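Local coordinates for protein cysteine desulfurase (Fervidobacterium islandicum, PDB 6A6E) that catalyses the pyridoxal phosphate-dependent removal of sulfur from cysteine, probably to supply sulfur for iron-sulfur cluster assembly as other SufS enzymes do, at residues A[205-210]-A[225-230]; A[124-129]-A[177-182]; A[165-170]-A[196-201]; A[89-94]-A[219-224]. All coordinates share one frame; numbering follows the deposited sequence.

In the fold
Contacts 1 and 2 are buried pairings of parallel strands in the same sheet, joined where strands 206-210 and 179-183 lie next to each other and share backbone bonds. Contact 3 packs two helices against one face of that sheet, and its inner residues touch the side chains of both strand pairs. Contact 4 is only partly buried and joins the end of helix 70-90 to the start of helix 222-225, the helix that connects the strands of contact 1. Chemistry follows place: backbone ladders with apolar flanks in the sheet, charged groups toward the strand starts, mostly apolar side-chain packing between the helices, and capping bonds with bridging waters at the partly exposed turn.

Contact 1. Residues A[205-210]-A[225-230]; sequences ATLIVD and LDVDFL. With PLP (pyridoxal-5'-phosphate), chain E; GOL (glycerol), chain K.
Ile208 and Phe229 pair across the parallel strands 206-210 and 229-233 with CA atoms 4.7 Å apart, and Val209 pairs with Leu230 one step further on. The two strands and the short helix 222-225 make a beta-alpha-beta unit of the large sheet, the framework on which fold-type I PLP enzymes build their cofactor site. Leu207 O accepts from Phe229 N at 3.0 Å, and Phe229 O in turn accepts from Val209 N, the alternation expected of a parallel ladder.

On one face of the sheet, Thr206 CG2 lies 3.6 Å from Phe229 CE2, at the edge of the phenyl ring and in its plane. Leu110 of helix 103-116 touches both Ile208 and Phe229 there. On the other face, Val209 divides its branches: CG2 meets Val227 CG1 at 3.6 Å, the two side chains crossing at about a right angle, and CG1 reaches Leu230 CD1 at 3.8 Å.

Just before the second strand, Asp228 directs its CB toward the facing strand and holds CG beside its own backbone N (chi1 -62°), where OD2 takes Leu207 N on the anti lone pair in a nearly straight bond of 2.8 Å (176°). Salt bridges from Arg199 to OD2 and from Lys249 to OD1 would probably keep this carboxylate charged; a glycerol also bonds to OD1. Arg199 binds Ala205 O as well, tying together two acceptors that lie close to each other. At the far end of strand 206-210, Asp210 OD1 accepts from Ala212 N and OD2 lies 2.6 Å from N1 of the PLP ring.

Contact 2. Residues A[124-129]-A[177-182]; sequences DTVLIS and PKVVSI
Leu127, Lys178 and Val179 bury the most surface where strands 125-129 and 179-183 run side by side, their axes 4.7 Å apart and 18° from parallel. Leu127 is held to strand 179-183 by both its backbone polar groups: its N gives a bond to Val179 O at 2.8 Å (171°), and its O receives Ser181 N. On the same face as its side chain, its CB lies 4.1 Å from Pro177 CB and close to Val180 CG2. Val179 points to the other face, alongside Val126 and in the same direction, with their CG1 methyls 4.1 Å apart; Trp140 of helix 138-147 packs over both valines.

Lys178 works at the partly exposed beginning of the pair. Its N bonds to Thr125 O at 3.0 Å, and its chain starts with CG anti to the backbone N (chi1 -171°), then bends at each later torsion. NZ thereby comes 2.7 Å from Asp124 OD2, a salt bridge that meets the carboxylate from above its plane. NZ also bonds to Ile119 O, and Asp124 OD2 to Lys121 N. A leucine in place of Lys178 would probably leave the Asp124 carboxylate without its opposite charge and the Ile119 carbonyl without this donor. The chemistry thus changes along the strands, from a charge pair fastened to the preceding loop to a mainly apolar interior in which the parallel ladder satisfies both N and O of Leu127.

Contact 3. Residues A[165-170]-A[196-201]; sequences ESILKT and ELIRET
Ile167 and Ile198 bring together helices 164-173 and 195-201, two neighbours in the helical layer that lies against one face of the large sheet. The segments run almost parallel, 13° apart, at an axis distance of 10.4 Å, and meet through side chains alone. Ile167 is at the centre. Its CD1 and CG2 both rest against Ile198 CG1, the former at 4.0 Å, and CD1 also approaches Leu197 CD2. One turn further along the facing helix, Thr201 OG1 lies 4.2 Å from Ile167 CG2. The Ile167 side chain crosses those of Ile198 and Thr201 at about a right angle.

Strand 179-183 follows helix 164-173 in the chain and leads on to helix 195-201, the alternation of strand and helix that characterises this alpha/beta fold. Ile198 accordingly serves both layers, for it also packs on Val180, Ile182 and Leu207 of the sheet below.

In Thr201, OG1 is anti to the carbonyl carbon (chi1 -54°) and bonds back to Leu197 O at 2.6 Å, standing above the carbonyl plane; that oxygen accepts Thr201 N as well. The same OG1 is touched by Leu168 CD2 at 4.0 Å. An alanine here would probably cost Leu197 O its second donor and open a gap beside Leu168 CD2 and Ile167 CG2. Toward the more exposed side, Leu168 CD2 also reaches Leu197 CD1, at 4.5 Å.

Contact 4. Residues A[89-94]-A[219-224]; sequences FLNASS and KVDVKK
Leu90 O, in the last turn of helix 70-90, accepts a nearly straight bond (174°) from Val222 N at 3.1 Å, so a backbone carbonyl at one helix end meets the first N-H of another helix. Asn91, which closes the first helix in a Schellman motif, adds a side-chain bond: with CG anti to the backbone N (chi1 -163°), its ND2 gives to Asp221 OD1 at 3.0 Å. The oxygen lies in the amide plane, the donor stands above the carboxylate plane, and the two flat groups are nearly perpendicular (87°). Asp221 is the N-cap of helix 222-225, and Lys224 N reaches the same OD1 at 3.2 Å from the opposite face of the carboxylate.

Apolar contacts flank these bonds. Leu90 CD2 lies beside Val220 CG1 at 4.1 Å, and Ala92 CB meets Val222 CG2 at the same distance, with Tyr247 touching both Ala92 and Val222.

Water bridges the backbones. One molecule, over the centre of the Phe89 ring, accepts from Val220 N and lies close to Phe89 O; a second lies between Phe89 O and Val220 O. A single carboxylate oxygen thus serves two helix termini, and its negative charge probably favours the start of helix 222-225.

Contact 1. Residues A[205-210]-A[225-230]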
loop_
_atom_site.group_PDB
_atom_site.type_symbol
_atom_site.label_atom_id
_atom_site.label_comp_id
_atom_site.label_asym_id
_atom_site.label_seq_id
_atom_site.Cartn_x
_atom_site.Cartn_y
_atom_site.Cartn_z
ATOM N N ALA A 205 16.909 17.578 -18.271
ATOM C CA ALA A 205 16.570 17.162 -16.899
ATOM C C ALA A 205 15.839 15.834 -16.922
ATOM O O ALA A 205 15.249 15.463 -17.935
ATOM C CB ALA A 205 15.778 18.229 -16.178
ATOM N N THR A 206 15.961 15.076 -15.850
ATOM C CA THR A 206 14.990 13.990 -15.557
ATOM C C THR A 206 13.753 14.707 -15.118
ATOM O O THR A 206 13.743 15.392 -14.069
ATOM C CB THR A 206 15.481 13.058 -14.440
ATOM O OG1 THR A 206 16.608 12.351 -14.919
ATOM C CG2 THR A 206 14.436 11.993 -14.058
ATOM N N LEU A 207 12.715 14.577 -15.918
ATOM C CA LEU A 207 11.428 15.207 -15.640
ATOM C C LEU A 207 10.355 14.246 -15.012
ATOM O O LEU A 207 9.868 13.275 -15.645
ATOM C CB LEU A 207 10.888 15.879 -16.901
ATOM C CG LEU A 207 9.507 16.542 -16.818
ATOM C CD1 LEU A 207 9.389 17.670 -15.808
ATOM C CD2 LEU A 207 9.153 17.046 -18.202
ATOM N N ILE A 208 9.936 14.619 -13.796
ATOM C CA ILE A 208 8.890 13.951 -13.052
ATOM C C ILE A 208 7.651 14.839 -12.972
ATOM O O ILE A 208 7.721 16.053 -12.629
ATOM C CB ILE A 208 9.377 13.658 -11.604
ATOM C CG1 ILE A 208 10.662 12.873 -11.648
ATOM C CG2 ILE A 208 8.260 12.940 -10.798
ATOM C CD1 ILE A 208 11.450 12.929 -10.363
ATOM N N VAL A 209 6.491 14.234 -13.230
ATOM C CA VAL A 209 5.247 14.916 -13.038
ATOM C C VAL A 209 4.426 14.226 -11.964
ATOM O O VAL A 209 4.225 13.020 -12.019
ATOM C CB VAL A 209 4.466 14.995 -14.376
ATOM C CG1 VAL A 209 3.065 15.466 -14.166
ATOM C CG2 VAL A 209 5.175 15.959 -15.339
ATOM N N ASP A 210 4.001 15.036 -10.980
ATOM C CA ASP A 210 3.008 14.680 -10.027
ATOM C C ASP A 210 1.649 14.882 -10.632
ATOM O O ASP A 210 1.124 15.990 -10.675
ATOM C CB ASP A 210 3.223 15.470 -8.700
ATOM C CG ASP A 210 2.104 15.250 -7.647
ATOM O OD1 ASP A 210 1.196 14.476 -7.923
ATOM O OD2 ASP A 210 2.127 15.909 -6.560
ATOM N N LEU A 225 3.702 13.802 -23.950
ATOM C CA LEU A 225 4.265 14.732 -22.949
ATOM C C LEU A 225 5.779 14.553 -22.874
ATOM O O LEU A 225 6.494 15.513 -22.542
ATOM C CB LEU A 225 3.648 14.533 -21.556
ATOM C CG LEU A 225 2.162 14.737 -21.458
ATOM C CD1 LEU A 225 1.697 14.364 -20.053
ATOM C CD2 LEU A 225 1.830 16.179 -21.815
ATOM N N ASP A 226 6.253 13.334 -23.177
ATOM C CA ASP A 226 7.684 12.987 -23.095
ATOM C C ASP A 226 8.314 13.124 -21.688
ATOM O O ASP A 226 9.538 13.340 -21.515
ATOM C CB ASP A 226 8.494 13.803 -24.107
ATOM C CG ASP A 226 9.880 13.176 -24.367
ATOM O OD1 ASP A 226 10.007 11.931 -24.317
ATOM O OD2 ASP A 226 10.861 13.903 -24.587
ATOM N N VAL A 227 7.466 12.990 -20.673
ATOM C CA VAL A 227 7.942 12.929 -19.312
ATOM C C VAL A 227 8.774 11.697 -19.098
ATOM O O VAL A 227 8.572 10.670 -19.724
ATOM C CB VAL A 227 6.782 12.921 -18.263
ATOM C CG1 VAL A 227 5.973 14.191 -18.318
ATOM C CG2 VAL A 227 5.854 11.748 -18.414
ATOM N N ASP A 228 9.723 11.785 -18.178
ATOM C CA ASP A 228 10.488 10.624 -17.753
ATOM C C ASP A 228 9.767 9.728 -16.745
ATOM O O ASP A 228 9.896 8.509 -16.814
ATOM C CB ASP A 228 11.794 11.130 -17.225
ATOM C CG ASP A 228 12.612 11.891 -18.374
ATOM O OD1 ASP A 228 12.659 11.372 -19.493
ATOM O OD2 ASP A 228 13.073 13.011 -18.158
ATOM N N PHE A 229 9.075 10.339 -15.807
ATOM C CA PHE A 229 8.321 9.639 -14.800
ATOM C C PHE A 229 7.040 10.410 -14.576
ATOM O O PHE A 229 7.040 11.657 -14.656
ATOM C CB PHE A 229 9.085 9.529 -13.460
ATOM C CG PHE A 229 10.368 8.781 -13.550
ATOM C CD1 PHE A 229 10.379 7.407 -13.554
ATOM C CD2 PHE A 229 11.553 9.470 -13.751
ATOM C CE1 PHE A 229 11.535 6.716 -13.712
ATOM C CE2 PHE A 229 12.736 8.772 -13.873
ATOM C CZ PHE A 229 12.734 7.394 -13.863
ATOM N N LEU A 230 5.962 9.656 -14.295
ATOM C CA LEU A 230 4.694 10.204 -13.821
ATOM C C LEU A 230 4.125 9.322 -12.666
ATOM O O LEU A 230 4.162 8.096 -12.741
ATOM C CB LEU A 230 3.680 10.250 -14.953
ATOM C CG LEU A 230 2.338 10.939 -14.664
ATOM C CD1 LEU A 230 2.068 12.064 -15.624
ATOM C CD2 LEU A 230 1.195 9.951 -14.773
HETATM N N1 PLP E . 0.010 15.717 -5.146
HETATM C C2 PLP E . -1.124 16.282 -5.466
HETATM C C2A PLP E . -1.149 17.464 -6.376
HETATM C C3 PLP E . -2.340 15.736 -4.864
HETATM O O3 PLP E . -3.490 16.319 -5.155
HETATM C C4 PLP E . -2.276 14.557 -4.002
HETATM C C4A PLP E . -3.444 13.900 -3.446
HETATM C C5 PLP E . -0.945 14.028 -3.684
HETATM C C6 PLP E . 0.100 14.660 -4.288
HETATM C C5A PLP E . -0.734 12.857 -2.719
HETATM O O4P PLP E . -1.487 11.666 -2.896
HETATM P P PLP E . -1.600 10.437 -1.843
HETATM O O1P PLP E . -0.270 9.811 -1.700
HETATM O O2P PLP E . -2.178 11.118 -0.637
HETATM O O3P PLP E . -2.557 9.555 -2.588
HETATM C C1 GOL K . 15.071 12.954 -21.342
HETATM O O1 GOL K . 14.318 11.744 -21.477
HETATM C C2 GOL K . 16.275 12.853 -20.395
HETATM O O2 GOL K . 16.735 14.177 -20.123
HETATM C C3 GOL K . 15.941 12.202 -19.056
HETATM O O3 GOL K . 17.009 11.391 -18.543
#

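Contact 2. Residues A[124-129]-A[177-182]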
loop_
_atom_site.group_PDB
_atom_site.type_symbol
_atom_site.label_atom_id
_atom_site.label_comp_id
_atom_site.label_asym_id
_atom_site.label_seq_id
_atom_site.Cartn_x
_atom_site.Cartn_y
_atom_site.Cartn_z
ATOM N N ASP A 124 24.193 18.476 -7.258
ATOM C CA ASP A 124 23.187 18.621 -8.309
ATOM C C ASP A 124 22.035 19.428 -7.741
ATOM O O ASP A 124 21.877 19.563 -6.520
ATOM C CB ASP A 124 22.647 17.291 -8.772
ATOM C CG ASP A 124 23.605 16.545 -9.643
ATOM O OD1 ASP A 124 24.536 17.151 -10.173
ATOM O OD2 ASP A 124 23.437 15.333 -9.797
ATOM N N THR A 125 21.214 19.934 -8.629
ATOM C CA THR A 125 20.022 20.695 -8.198
ATOM C C THR A 125 18.791 19.998 -8.704
ATOM O O THR A 125 18.790 19.508 -9.838
ATOM C CB THR A 125 20.011 22.129 -8.783
ATOM O OG1 THR A 125 21.111 22.825 -8.243
ATOM C CG2 THR A 125 18.745 22.912 -8.448
ATOM N N VAL A 126 17.789 19.934 -7.818
ATOM C CA VAL A 126 16.462 19.523 -8.129
ATOM C C VAL A 126 15.650 20.784 -8.159
ATOM O O VAL A 126 15.610 21.485 -7.165
ATOM C CB VAL A 126 15.805 18.621 -7.018
ATOM C CG1 VAL A 126 14.420 18.205 -7.478
ATOM C CG2 VAL A 126 16.634 17.394 -6.797
ATOM N N LEU A 127 14.933 20.995 -9.244
ATOM C CA LEU A 127 14.028 22.119 -9.387
ATOM C C LEU A 127 12.572 21.657 -9.238
ATOM O O LEU A 127 12.080 20.840 -10.026
ATOM C CB LEU A 127 14.165 22.717 -10.778
ATOM C CG LEU A 127 13.253 23.888 -11.154
ATOM C CD1 LEU A 127 13.525 25.052 -10.211
ATOM C CD2 LEU A 127 13.515 24.298 -12.609
ATOM N N ILE A 128 11.865 22.254 -8.283
ATOM C CA ILE A 128 10.413 22.045 -8.130
ATOM C C ILE A 128 9.672 23.370 -8.217
ATOM O O ILE A 128 10.280 24.355 -8.526
ATOM C CB ILE A 128 10.105 21.301 -6.822
ATOM C CG1 ILE A 128 10.541 22.074 -5.605
ATOM C CG2 ILE A 128 10.808 19.948 -6.818
ATOM C CD1 ILE A 128 10.297 21.306 -4.302
ATOM N N SER A 129 8.362 23.402 -8.030
ATOM C CA SER A 129 7.662 24.658 -8.045
ATOM C C SER A 129 7.201 25.056 -6.634
ATOM O O SER A 129 7.095 24.215 -5.746
ATOM C CB SER A 129 6.483 24.588 -8.997
ATOM O OG SER A 129 5.304 24.327 -8.293
ATOM N N PRO A 177 19.270 22.015 -14.360
ATOM C CA PRO A 177 18.881 21.142 -13.251
ATOM C C PRO A 177 18.994 19.663 -13.587
ATOM O O PRO A 177 18.640 19.236 -14.679
ATOM C CB PRO A 177 17.414 21.545 -12.974
ATOM C CG PRO A 177 16.907 22.179 -14.213
ATOM C CD PRO A 177 18.151 22.850 -14.829
ATOM N N LYS A 178 19.490 18.869 -12.648
ATOM C CA LYS A 178 19.604 17.446 -12.858
ATOM C C LYS A 178 18.192 16.804 -12.894
ATOM O O LYS A 178 17.921 15.911 -13.719
ATOM C CB LYS A 178 20.517 16.810 -11.802
ATOM C CG LYS A 178 20.861 15.355 -12.099
ATOM C CD LYS A 178 21.640 15.232 -13.427
ATOM C CE LYS A 178 22.698 14.165 -13.423
ATOM N NZ LYS A 178 23.714 14.477 -12.371
ATOM N N VAL A 179 17.292 17.307 -12.056
ATOM C CA VAL A 179 15.900 16.793 -11.955
ATOM C C VAL A 179 14.944 17.982 -11.877
ATOM O O VAL A 179 15.239 18.968 -11.202
ATOM C CB VAL A 179 15.724 15.908 -10.685
ATOM C CG1 VAL A 179 14.282 15.473 -10.474
ATOM C CG2 VAL A 179 16.593 14.708 -10.844
ATOM N N VAL A 180 13.828 17.883 -12.591
ATOM C CA VAL A 180 12.723 18.822 -12.481
ATOM C C VAL A 180 11.495 17.964 -12.037
ATOM O O VAL A 180 11.157 16.977 -12.707
ATOM C CB VAL A 180 12.408 19.503 -13.832
ATOM C CG1 VAL A 180 11.155 20.372 -13.793
ATOM C CG2 VAL A 180 13.551 20.420 -14.250
ATOM N N SER A 181 10.863 18.312 -10.926
ATOM C CA SER A 181 9.658 17.617 -10.482
ATOM C C SER A 181 8.580 18.620 -10.304
ATOM O O SER A 181 8.694 19.499 -9.489
ATOM C CB SER A 181 9.898 16.871 -9.173
ATOM O OG SER A 181 8.859 15.935 -8.886
ATOM N N ILE A 182 7.502 18.480 -11.035
ATOM C CA ILE A 182 6.492 19.467 -10.961
ATOM C C ILE A 182 5.113 18.849 -11.005
ATOM O O ILE A 182 4.948 17.795 -11.620
ATOM C CB ILE A 182 6.667 20.487 -12.161
ATOM C CG1 ILE A 182 5.727 21.684 -11.947
ATOM C CG2 ILE A 182 6.409 19.819 -13.498
ATOM C CD1 ILE A 182 6.066 22.894 -12.783
HETATM O O HOH W 1 22.059 20.143 -11.257
#

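Contact 3. Residues A[165-170]-A[196-201]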
loop_
_atom_site.group_PDB
_atom_site.type_symbol
_atom_site.label_atom_id
_atom_site.label_comp_id
_atom_site.label_asym_id
_atom_site.label_seq_id
_atom_site.Cartn_x
_atom_site.Cartn_y
_atom_site.Cartn_z
ATOM N N GLU A 165 6.219 32.839 -18.398
ATOM C CA GLU A 165 7.397 33.698 -18.189
ATOM C C GLU A 165 8.224 33.289 -17.003
ATOM O O GLU A 165 9.479 33.258 -17.109
ATOM C CB GLU A 165 7.006 35.179 -18.061
ATOM C CG GLU A 165 8.157 36.164 -17.920
ATOM C CD GLU A 165 9.226 36.080 -19.043
ATOM O OE1 GLU A 165 8.926 35.710 -20.239
ATOM O OE2 GLU A 165 10.409 36.396 -18.732
ATOM N N SER A 166 7.571 32.966 -15.873
ATOM C CA SER A 166 8.327 32.455 -14.709
ATOM C C SER A 166 9.133 31.214 -15.093
ATOM O O SER A 166 10.291 31.056 -14.717
ATOM C CB SER A 166 7.390 32.123 -13.538
ATOM O OG SER A 166 8.202 31.714 -12.444
ATOM N N ILE A 167 8.534 30.342 -15.884
ATOM C CA ILE A 167 9.247 29.109 -16.312
ATOM C C ILE A 167 10.502 29.380 -17.136
ATOM O O ILE A 167 11.617 28.946 -16.773
ATOM C CB ILE A 167 8.296 28.148 -17.065
ATOM C CG1 ILE A 167 7.335 27.512 -16.038
ATOM C CG2 ILE A 167 9.076 26.999 -17.686
ATOM C CD1 ILE A 167 6.084 27.049 -16.684
ATOM N N LEU A 168 10.320 30.183 -18.180
ATOM C CA LEU A 168 11.468 30.709 -18.993
ATOM C C LEU A 168 12.489 31.515 -18.206
ATOM O O LEU A 168 13.674 31.324 -18.429
ATOM C CB LEU A 168 10.975 31.548 -20.166
ATOM C CG LEU A 168 10.086 30.729 -21.100
ATOM C CD1 LEU A 168 9.301 31.597 -22.070
ATOM C CD2 LEU A 168 10.921 29.690 -21.830
ATOM N N LYS A 169 12.048 32.386 -17.288
ATOM C CA LYS A 169 13.005 33.093 -16.396
ATOM C C LYS A 169 13.813 32.194 -15.449
ATOM O O LYS A 169 15.036 32.381 -15.238
ATOM C CB LYS A 169 12.291 34.151 -15.569
ATOM C CG LYS A 169 12.356 35.530 -16.218
ATOM C CD LYS A 169 12.537 36.659 -15.198
ATOM C CE LYS A 169 11.226 37.067 -14.521
ATOM N NZ LYS A 169 11.418 38.238 -13.613
ATOM N N THR A 170 13.149 31.195 -14.877
ATOM C CA THR A 170 13.893 30.241 -14.036
ATOM C C THR A 170 15.072 29.582 -14.755
ATOM O O THR A 170 16.116 29.363 -14.165
ATOM C CB THR A 170 12.977 29.144 -13.514
ATOM O OG1 THR A 170 11.886 29.761 -12.817
ATOM C CG2 THR A 170 13.774 28.168 -12.601
ATOM N N GLU A 196 4.585 20.287 -21.530
ATOM C CA GLU A 196 5.467 20.289 -22.741
ATOM C C GLU A 196 6.425 21.479 -22.803
ATOM O O GLU A 196 7.604 21.331 -23.124
ATOM C CB GLU A 196 4.629 20.170 -23.997
ATOM C CG GLU A 196 4.013 18.783 -24.057
ATOM C CD GLU A 196 3.315 18.429 -25.359
ATOM O OE1 GLU A 196 3.827 18.775 -26.425
ATOM O OE2 GLU A 196 2.273 17.746 -25.314
ATOM N N LEU A 197 5.946 22.645 -22.395
ATOM C CA LEU A 197 6.831 23.820 -22.328
ATOM C C LEU A 197 7.934 23.533 -21.305
ATOM O O LEU A 197 9.113 23.812 -21.544
ATOM C CB LEU A 197 6.031 25.044 -21.961
ATOM C CG LEU A 197 6.871 26.281 -21.628
ATOM C CD1 LEU A 197 7.648 26.802 -22.844
ATOM C CD2 LEU A 197 5.954 27.333 -21.022
ATOM N N ILE A 198 7.572 22.913 -20.173
ATOM C CA ILE A 198 8.606 22.547 -19.202
ATOM C C ILE A 198 9.558 21.520 -19.758
ATOM O O ILE A 198 10.781 21.624 -19.581
ATOM C CB ILE A 198 7.980 22.122 -17.826
ATOM C CG1 ILE A 198 7.260 23.319 -17.245
ATOM C CG2 ILE A 198 9.054 21.606 -16.847
ATOM C CD1 ILE A 198 6.278 22.948 -16.188
ATOM N N ARG A 199 9.039 20.535 -20.471
ATOM C CA ARG A 199 9.901 19.483 -20.993
ATOM C C ARG A 199 10.963 20.073 -21.964
ATOM O O ARG A 199 12.146 19.691 -21.898
ATOM C CB ARG A 199 9.023 18.489 -21.726
ATOM C CG ARG A 199 9.717 17.506 -22.665
ATOM C CD ARG A 199 10.553 16.453 -21.980
ATOM N NE ARG A 199 11.720 16.916 -21.226
ATOM C CZ ARG A 199 12.452 16.125 -20.429
ATOM N NH1 ARG A 199 12.133 14.840 -20.255
ATOM N NH2 ARG A 199 13.480 16.612 -19.746
ATOM N N GLU A 200 10.545 20.996 -22.837
ATOM C CA GLU A 200 11.531 21.662 -23.789
ATOM C C GLU A 200 12.431 22.659 -23.151
ATOM O O GLU A 200 13.613 22.756 -23.536
ATOM C CB GLU A 200 10.850 22.292 -25.006
ATOM C CG GLU A 200 9.851 21.396 -25.721
ATOM C CD GLU A 200 10.420 20.042 -26.134
ATOM O OE1 GLU A 200 11.668 19.921 -26.221
ATOM O OE2 GLU A 200 9.609 19.099 -26.361
ATOM N N THR A 201 11.931 23.393 -22.149
ATOM C CA THR A 201 12.793 24.346 -21.459
ATOM C C THR A 201 13.915 23.642 -20.684
ATOM O O THR A 201 15.022 24.130 -20.593
ATOM C CB THR A 201 11.937 25.185 -20.495
ATOM O OG1 THR A 201 10.867 25.769 -21.235
ATOM C CG2 THR A 201 12.742 26.217 -19.771
#

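Contact 4. Residues A[89-94]-A[219-224]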
loop_
_atom_site.group_PDB
_atom_site.type_symbol
_atom_site.label_atom_id
_atom_site.label_comp_id
_atom_site.label_asym_id
_atom_site.label_seq_id
_atom_site.Cartn_x
_atom_site.Cartn_y
_atom_site.Cartn_z
ATOM N N PHE A 89 -4.247 3.079 -20.726
ATOM C CA PHE A 89 -4.829 4.365 -20.333
ATOM C C PHE A 89 -3.856 5.527 -20.430
ATOM O O PHE A 89 -4.291 6.678 -20.639
ATOM C CB PHE A 89 -5.274 4.248 -18.887
ATOM C CG PHE A 89 -6.052 5.418 -18.379
ATOM C CD1 PHE A 89 -7.315 5.677 -18.865
ATOM C CD2 PHE A 89 -5.555 6.202 -17.348
ATOM C CE1 PHE A 89 -8.042 6.736 -18.375
ATOM C CE2 PHE A 89 -6.322 7.227 -16.803
ATOM C CZ PHE A 89 -7.561 7.494 -17.323
ATOM N N LEU A 90 -2.553 5.258 -20.191
ATOM C CA LEU A 90 -1.532 6.313 -20.243
ATOM C C LEU A 90 -0.729 6.299 -21.572
ATOM O O LEU A 90 0.206 7.045 -21.744
ATOM C CB LEU A 90 -0.538 6.149 -19.134
ATOM C CG LEU A 90 -1.106 6.279 -17.686
ATOM C CD1 LEU A 90 0.034 6.083 -16.734
ATOM C CD2 LEU A 90 -1.755 7.626 -17.351
ATOM N N ASN A 91 -1.041 5.374 -22.475
ATOM C CA ASN A 91 -0.177 5.110 -23.661
ATOM C C ASN A 91 1.250 4.726 -23.330
ATOM O O ASN A 91 2.222 5.218 -23.965
ATOM C CB ASN A 91 -0.210 6.314 -24.632
ATOM C CG ASN A 91 0.297 5.946 -26.021
ATOM O OD1 ASN A 91 0.144 4.818 -26.427
ATOM N ND2 ASN A 91 0.996 6.877 -26.692
ATOM N N ALA A 92 1.405 3.859 -22.330
ATOM C CA ALA A 92 2.715 3.317 -21.971
ATOM C C ALA A 92 2.748 1.902 -22.332
ATOM O O ALA A 92 1.710 1.307 -22.649
ATOM C CB ALA A 92 3.034 3.415 -20.478
ATOM N N SER A 93 3.928 1.323 -22.204
ATOM C CA SER A 93 3.998 -0.085 -22.387
ATOM C C SER A 93 3.857 -0.727 -20.962
ATOM O O SER A 93 4.099 -0.055 -19.913
ATOM C CB SER A 93 5.251 -0.421 -23.198
ATOM O OG SER A 93 6.107 -1.114 -22.387
ATOM N N SER A 94 3.337 -1.951 -20.898
ATOM C CA SER A 94 3.061 -2.591 -19.594
ATOM C C SER A 94 4.288 -2.716 -18.684
ATOM O O SER A 94 4.121 -2.568 -17.483
ATOM C CB SER A 94 2.388 -3.955 -19.771
ATOM O OG SER A 94 3.274 -4.935 -20.300
ATOM N N LYS A 219 -7.116 13.512 -20.084
ATOM C CA LYS A 219 -6.305 12.612 -20.853
ATOM C C LYS A 219 -4.796 12.869 -20.733
ATOM O O LYS A 219 -4.309 13.997 -20.889
ATOM C CB LYS A 219 -6.710 12.589 -22.319
ATOM C CG LYS A 219 -6.161 11.361 -23.000
ATOM C CD LYS A 219 -6.289 11.391 -24.506
ATOM C CE LYS A 219 -5.424 10.287 -25.122
ATOM N NZ LYS A 219 -5.999 9.887 -26.442
ATOM N N VAL A 220 -4.064 11.790 -20.447
ATOM C CA VAL A 220 -2.608 11.872 -20.279
ATOM C C VAL A 220 -1.978 10.816 -21.211
ATOM O O VAL A 220 -2.348 9.640 -21.189
ATOM C CB VAL A 220 -2.208 11.658 -18.809
ATOM C CG1 VAL A 220 -0.713 11.411 -18.645
ATOM C CG2 VAL A 220 -2.593 12.861 -17.941
ATOM N N ASP A 221 -1.094 11.265 -22.105
ATOM C CA ASP A 221 -0.397 10.412 -23.036
ATOM C C ASP A 221 1.069 10.671 -22.784
ATOM O O ASP A 221 1.612 11.713 -23.173
ATOM C CB ASP A 221 -0.793 10.766 -24.450
ATOM C CG ASP A 221 0.006 10.000 -25.501
ATOM O OD1 ASP A 221 1.156 9.540 -25.242
ATOM O OD2 ASP A 221 -0.557 9.825 -26.604
ATOM N N VAL A 222 1.722 9.710 -22.108
ATOM C CA VAL A 222 3.077 9.955 -21.577
ATOM C C VAL A 222 4.116 10.139 -22.691
ATOM O O VAL A 222 5.184 10.735 -22.462
ATOM C CB VAL A 222 3.519 8.833 -20.576
ATOM C CG1 VAL A 222 2.635 8.890 -19.323
ATOM C CG2 VAL A 222 3.454 7.443 -21.204
ATOM N N LYS A 223 3.837 9.582 -23.857
ATOM C CA LYS A 223 4.740 9.706 -25.016
ATOM C C LYS A 223 4.687 11.070 -25.663
ATOM O O LYS A 223 5.721 11.620 -26.012
ATOM C CB LYS A 223 4.430 8.651 -26.074
ATOM C CG LYS A 223 4.543 7.209 -25.585
ATOM C CD LYS A 223 5.978 6.662 -25.553
ATOM C CE LYS A 223 6.860 7.329 -24.488
ATOM N NZ LYS A 223 8.227 6.744 -24.276
ATOM N N LYS A 224 3.491 11.627 -25.797
ATOM C CA LYS A 224 3.341 13.017 -26.202
ATOM C C LYS A 224 3.946 14.003 -25.239
ATOM O O LYS A 224 4.609 14.964 -25.643
ATOM C CB LYS A 224 1.877 13.367 -26.338
ATOM C CG LYS A 224 1.301 12.795 -27.576
ATOM C CD LYS A 224 -0.170 13.168 -27.755
ATOM C CE LYS A 224 -0.605 12.550 -29.073
ATOM N NZ LYS A 224 -2.059 12.813 -29.219
HETATM O O HOH W 2 -5.319 9.189 -19.747
HETATM O O HOH W 3 -3.317 8.274 -23.069
#